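Local coordinates for predicted metal-dependent phosphohydrolase (Magnetospirillum magnetotacticum MS-1, PDB 3KH1), which is a predicted metal-dependent phosphohydrolase of the HD-domain family and probably acts on nucleotides, as a 5'-deoxynucleotidase, at residues W157-V167 / V189-P200. Sequence-based numbering, arbitrary orientation. Where two conformers were deposited one is given.
Sequences WKPHGVTRAKV and VDEAVRRGYLAP
Leu198 of the C-terminal tail, packed against both Trp157 and Val167, anchors a contact where the chain's end docks on the loop leading into helix 164-177, an example of a terminus held by side-chain packing and a single backbone bridge. Gly196, with positive phi in a Schellman motif, follows the last helical turn and directs the tail toward that loop. Leu198 CD1 lies over the face of the Trp157 indole, 3.7 Å from the five-membered ring's centroid, a CH-pi contact, put there by a chi1 of 178° that swings CG opposite the backbone N; CD2 meets Val167 CG2 at 3.9 Å. The far rim of the indole rests on the helix, Trp157 CZ3 lying 3.6 Å from Ala192 CB, while Tyr197 O, buried without a polar partner, faces the ring's edge. The Trp157 side chain lies about 6 Å from a bound calcium ion. A leucine in place of Trp157 would probably leave Leu198 CD1 without its aromatic floor and open a gap beside Ala192.

Thr163 and Ala199 form the bridge, in which Arg164 N donates to Ala199 O (2.8 Å). One water joins Val162 O to Ala199 N, a second Ala165 N to the terminal Pro200 O. Thr163 N-caps the helix, its OG1 accepting from Lys166 N. Bent at chi2 (63°), the Arg164 chain lays one guanidinium face over Val189 CG1, 3.4 Å from NE, and aims NH1 at Asp190 OD1 (2.7 Å, N-H...O 167°), a salt bridge in the guanidinium plane; its NE pairs with Asp168, which helps to fix the group's rotation.

Helices 164-177 and 179-195 are tied together at this end, and helix 132-151 packs against both segments, Leu146 touching Trp157 and Val167 while Phe150 meets the Tyr197 ring edge-to-face.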
# COMPACT_ATOMS: atom_id res chain seq x y z
N TRP A 157 6.72 -18.60 12.96
CA TRP A 157 6.98 -18.94 14.35
C TRP A 157 7.93 -20.12 14.51
O TRP A 157 8.92 -20.06 15.25
CB TRP A 157 5.70 -19.30 15.07
CG TRP A 157 4.80 -18.14 15.43
CD1 TRP A 157 5.16 -16.87 15.78
CD2 TRP A 157 3.36 -18.17 15.47
NE1 TRP A 157 4.04 -16.12 16.05
CE2 TRP A 157 2.93 -16.88 15.87
CE3 TRP A 157 2.40 -19.14 15.21
CZ2 TRP A 157 1.56 -16.56 16.00
CZ3 TRP A 157 1.06 -18.81 15.31
CH2 TRP A 157 0.66 -17.54 15.73
N LYS A 158 7.63 -21.26 13.89
CA LYS A 158 8.39 -22.48 14.16
C LYS A 158 9.85 -22.42 13.71
O LYS A 158 10.75 -22.74 14.47
CB LYS A 158 7.65 -23.72 13.62
CG LYS A 158 6.39 -24.05 14.38
CD LYS A 158 5.47 -25.00 13.64
CE LYS A 158 6.05 -26.37 13.42
NZ LYS A 158 5.07 -27.26 12.67
N PRO A 159 10.11 -21.97 12.47
CA PRO A 159 11.51 -21.93 12.06
C PRO A 159 12.35 -20.97 12.85
O PRO A 159 13.53 -21.16 12.99
CB PRO A 159 11.43 -21.54 10.58
CG PRO A 159 10.09 -22.05 10.17
CD PRO A 159 9.20 -21.75 11.33
N HIS A 160 11.71 -19.96 13.41
CA HIS A 160 12.42 -18.98 14.20
C HIS A 160 12.37 -19.24 15.71
O HIS A 160 12.93 -18.43 16.45
CB HIS A 160 11.88 -17.59 13.94
CG HIS A 160 12.22 -17.06 12.59
ND1 HIS A 160 13.40 -16.37 12.32
CD2 HIS A 160 11.58 -17.20 11.40
CE1 HIS A 160 13.43 -16.06 11.03
NE2 HIS A 160 12.35 -16.56 10.45
N GLY A 161 11.79 -20.35 16.15
CA GLY A 161 11.80 -20.65 17.57
C GLY A 161 10.96 -19.72 18.41
O GLY A 161 11.27 -19.52 19.62
N VAL A 162 9.90 -19.16 17.85
CA VAL A 162 9.06 -18.21 18.61
C VAL A 162 8.18 -19.03 19.55
O VAL A 162 7.68 -20.08 19.19
CB VAL A 162 8.21 -17.31 17.71
CG1 VAL A 162 7.44 -16.23 18.54
CG2 VAL A 162 9.08 -16.62 16.65
N THR A 163 8.04 -18.57 20.78
CA THR A 163 7.27 -19.26 21.80
C THR A 163 6.07 -18.39 22.20
O THR A 163 6.03 -17.20 21.89
CB THR A 163 8.10 -19.44 23.07
OG1 THR A 163 8.55 -18.16 23.52
CG2 THR A 163 9.32 -20.37 22.84
N ARG A 164 5.10 -18.96 22.92
CA ARG A 164 3.99 -18.18 23.46
C ARG A 164 4.51 -16.99 24.25
O ARG A 164 3.97 -15.90 24.16
CB ARG A 164 3.09 -18.99 24.40
CG ARG A 164 1.96 -18.16 25.08
CD ARG A 164 1.02 -17.61 24.02
NE ARG A 164 0.05 -16.61 24.45
CZ ARG A 164 -1.24 -16.83 24.54
NH1 ARG A 164 -1.73 -18.03 24.27
NH2 ARG A 164 -2.05 -15.86 24.86
N ALA A 165 5.52 -17.22 25.09
CA ALA A 165 6.06 -16.14 25.91
C ALA A 165 6.54 -14.94 25.09
O ALA A 165 6.27 -13.79 25.45
CB ALA A 165 7.20 -16.65 26.84
N LYS A 166 7.18 -15.20 23.95
CA LYS A 166 7.64 -14.11 23.07
C LYS A 166 6.47 -13.36 22.43
O LYS A 166 6.47 -12.13 22.34
CB LYS A 166 8.61 -14.63 22.00
CG LYS A 166 9.94 -15.13 22.55
CD LYS A 166 10.87 -15.55 21.41
CE LYS A 166 12.06 -16.35 21.90
NZ LYS A 166 13.13 -16.50 20.82
N VAL A 167 5.45 -14.11 22.01
CA VAL A 167 4.26 -13.48 21.43
C VAL A 167 3.50 -12.68 22.48
O VAL A 167 3.00 -11.59 22.21
CB VAL A 167 3.36 -14.51 20.75
CG1 VAL A 167 2.05 -13.86 20.29
CG2 VAL A 167 4.12 -15.20 19.60
N VAL A 189 -4.03 -16.67 19.21
CA VAL A 189 -2.78 -17.27 19.68
C VAL A 189 -3.05 -18.48 20.58
O VAL A 189 -2.36 -19.48 20.47
CB VAL A 189 -1.95 -16.16 20.40
CG1 VAL A 189 -0.76 -16.74 21.16
CG2 VAL A 189 -1.49 -15.10 19.35
N ASP A 190 -4.08 -18.41 21.42
CA ASP A 190 -4.48 -19.58 22.20
C ASP A 190 -4.73 -20.77 21.29
O ASP A 190 -4.30 -21.88 21.58
CB ASP A 190 -5.77 -19.33 23.00
CG ASP A 190 -5.59 -18.41 24.21
OD1 ASP A 190 -4.45 -18.15 24.64
OD2 ASP A 190 -6.64 -17.92 24.73
N GLU A 191 -5.48 -20.55 20.22
CA GLU A 191 -5.79 -21.62 19.29
C GLU A 191 -4.51 -22.08 18.57
O GLU A 191 -4.33 -23.28 18.35
CB GLU A 191 -6.86 -21.19 18.29
CG GLU A 191 -7.21 -22.25 17.25
CD GLU A 191 -7.90 -23.51 17.77
OE1 GLU A 191 -8.44 -23.50 18.90
OE2 GLU A 191 -7.91 -24.52 17.02
N ALA A 192 -3.63 -21.16 18.17
CA ALA A 192 -2.36 -21.54 17.56
C ALA A 192 -1.57 -22.49 18.45
O ALA A 192 -0.96 -23.46 17.97
CB ALA A 192 -1.54 -20.27 17.27
N VAL A 193 -1.57 -22.24 19.75
CA VAL A 193 -0.83 -23.10 20.67
C VAL A 193 -1.48 -24.48 20.70
O VAL A 193 -0.81 -25.51 20.64
CB VAL A 193 -0.72 -22.47 22.10
CG1 VAL A 193 -0.18 -23.48 23.10
CG2 VAL A 193 0.15 -21.22 22.07
N ARG A 194 -2.82 -24.50 20.79
CA ARG A 194 -3.55 -25.78 20.79
C ARG A 194 -3.25 -26.60 19.53
O ARG A 194 -3.20 -27.83 19.61
CB ARG A 194 -5.05 -25.55 20.89
CG ARG A 194 -5.52 -25.08 22.24
CD ARG A 194 -7.07 -24.85 22.21
NE ARG A 194 -7.76 -26.09 21.84
CZ ARG A 194 -8.27 -26.95 22.73
NH1 ARG A 194 -8.85 -28.09 22.34
NH2 ARG A 194 -8.17 -26.69 24.03
N ARG A 195 -3.08 -25.94 18.38
CA ARG A 195 -2.83 -26.62 17.13
C ARG A 195 -1.37 -26.96 16.87
O ARG A 195 -1.07 -27.62 15.87
CB ARG A 195 -3.32 -25.76 15.97
CG ARG A 195 -4.79 -25.48 15.98
CD ARG A 195 -5.18 -24.82 14.69
NE ARG A 195 -6.59 -24.47 14.59
CZ ARG A 195 -7.16 -24.11 13.45
NH1 ARG A 195 -6.47 -24.09 12.32
NH2 ARG A 195 -8.41 -23.70 13.44
N GLY A 196 -0.49 -26.53 17.77
CA GLY A 196 0.96 -26.79 17.65
C GLY A 196 1.67 -25.85 16.67
O GLY A 196 2.79 -26.14 16.25
N TYR A 197 1.05 -24.73 16.32
CA TYR A 197 1.69 -23.77 15.43
C TYR A 197 2.77 -22.93 16.13
O TYR A 197 3.65 -22.33 15.50
CB TYR A 197 0.65 -22.77 14.91
CG TYR A 197 -0.50 -23.32 14.09
CD1 TYR A 197 -0.50 -24.62 13.61
CD2 TYR A 197 -1.57 -22.49 13.74
CE1 TYR A 197 -1.56 -25.07 12.82
CE2 TYR A 197 -2.60 -22.95 12.95
CZ TYR A 197 -2.59 -24.23 12.49
OH TYR A 197 -3.66 -24.69 11.71
N LEU A 198 2.64 -22.84 17.45
CA LEU A 198 3.34 -21.92 18.29
C LEU A 198 3.66 -22.71 19.54
O LEU A 198 2.75 -23.31 20.13
CB LEU A 198 2.44 -20.67 18.65
CG LEU A 198 3.14 -19.69 19.57
CD1 LEU A 198 4.33 -19.08 18.93
CD2 LEU A 198 2.20 -18.58 19.98
N ALA A 199 4.96 -22.80 19.86
CA ALA A 199 5.48 -23.50 21.03
C ALA A 199 4.85 -22.87 22.28
O ALA A 199 4.75 -21.64 22.37
CB ALA A 199 7.02 -23.38 21.09
N PRO A 200 4.43 -23.70 23.26
CA PRO A 200 3.73 -23.15 24.42
C PRO A 200 4.64 -22.37 25.37
O PRO A 200 5.89 -22.42 25.27
CB PRO A 200 3.21 -24.42 25.12
CG PRO A 200 4.20 -25.47 24.77
CD PRO A 200 4.52 -25.17 23.32
OXT PRO A 200 4.07 -21.71 26.26
O HOH W 1 6.91 -22.09 17.90
O HOH W 2 6.35 -19.75 26.30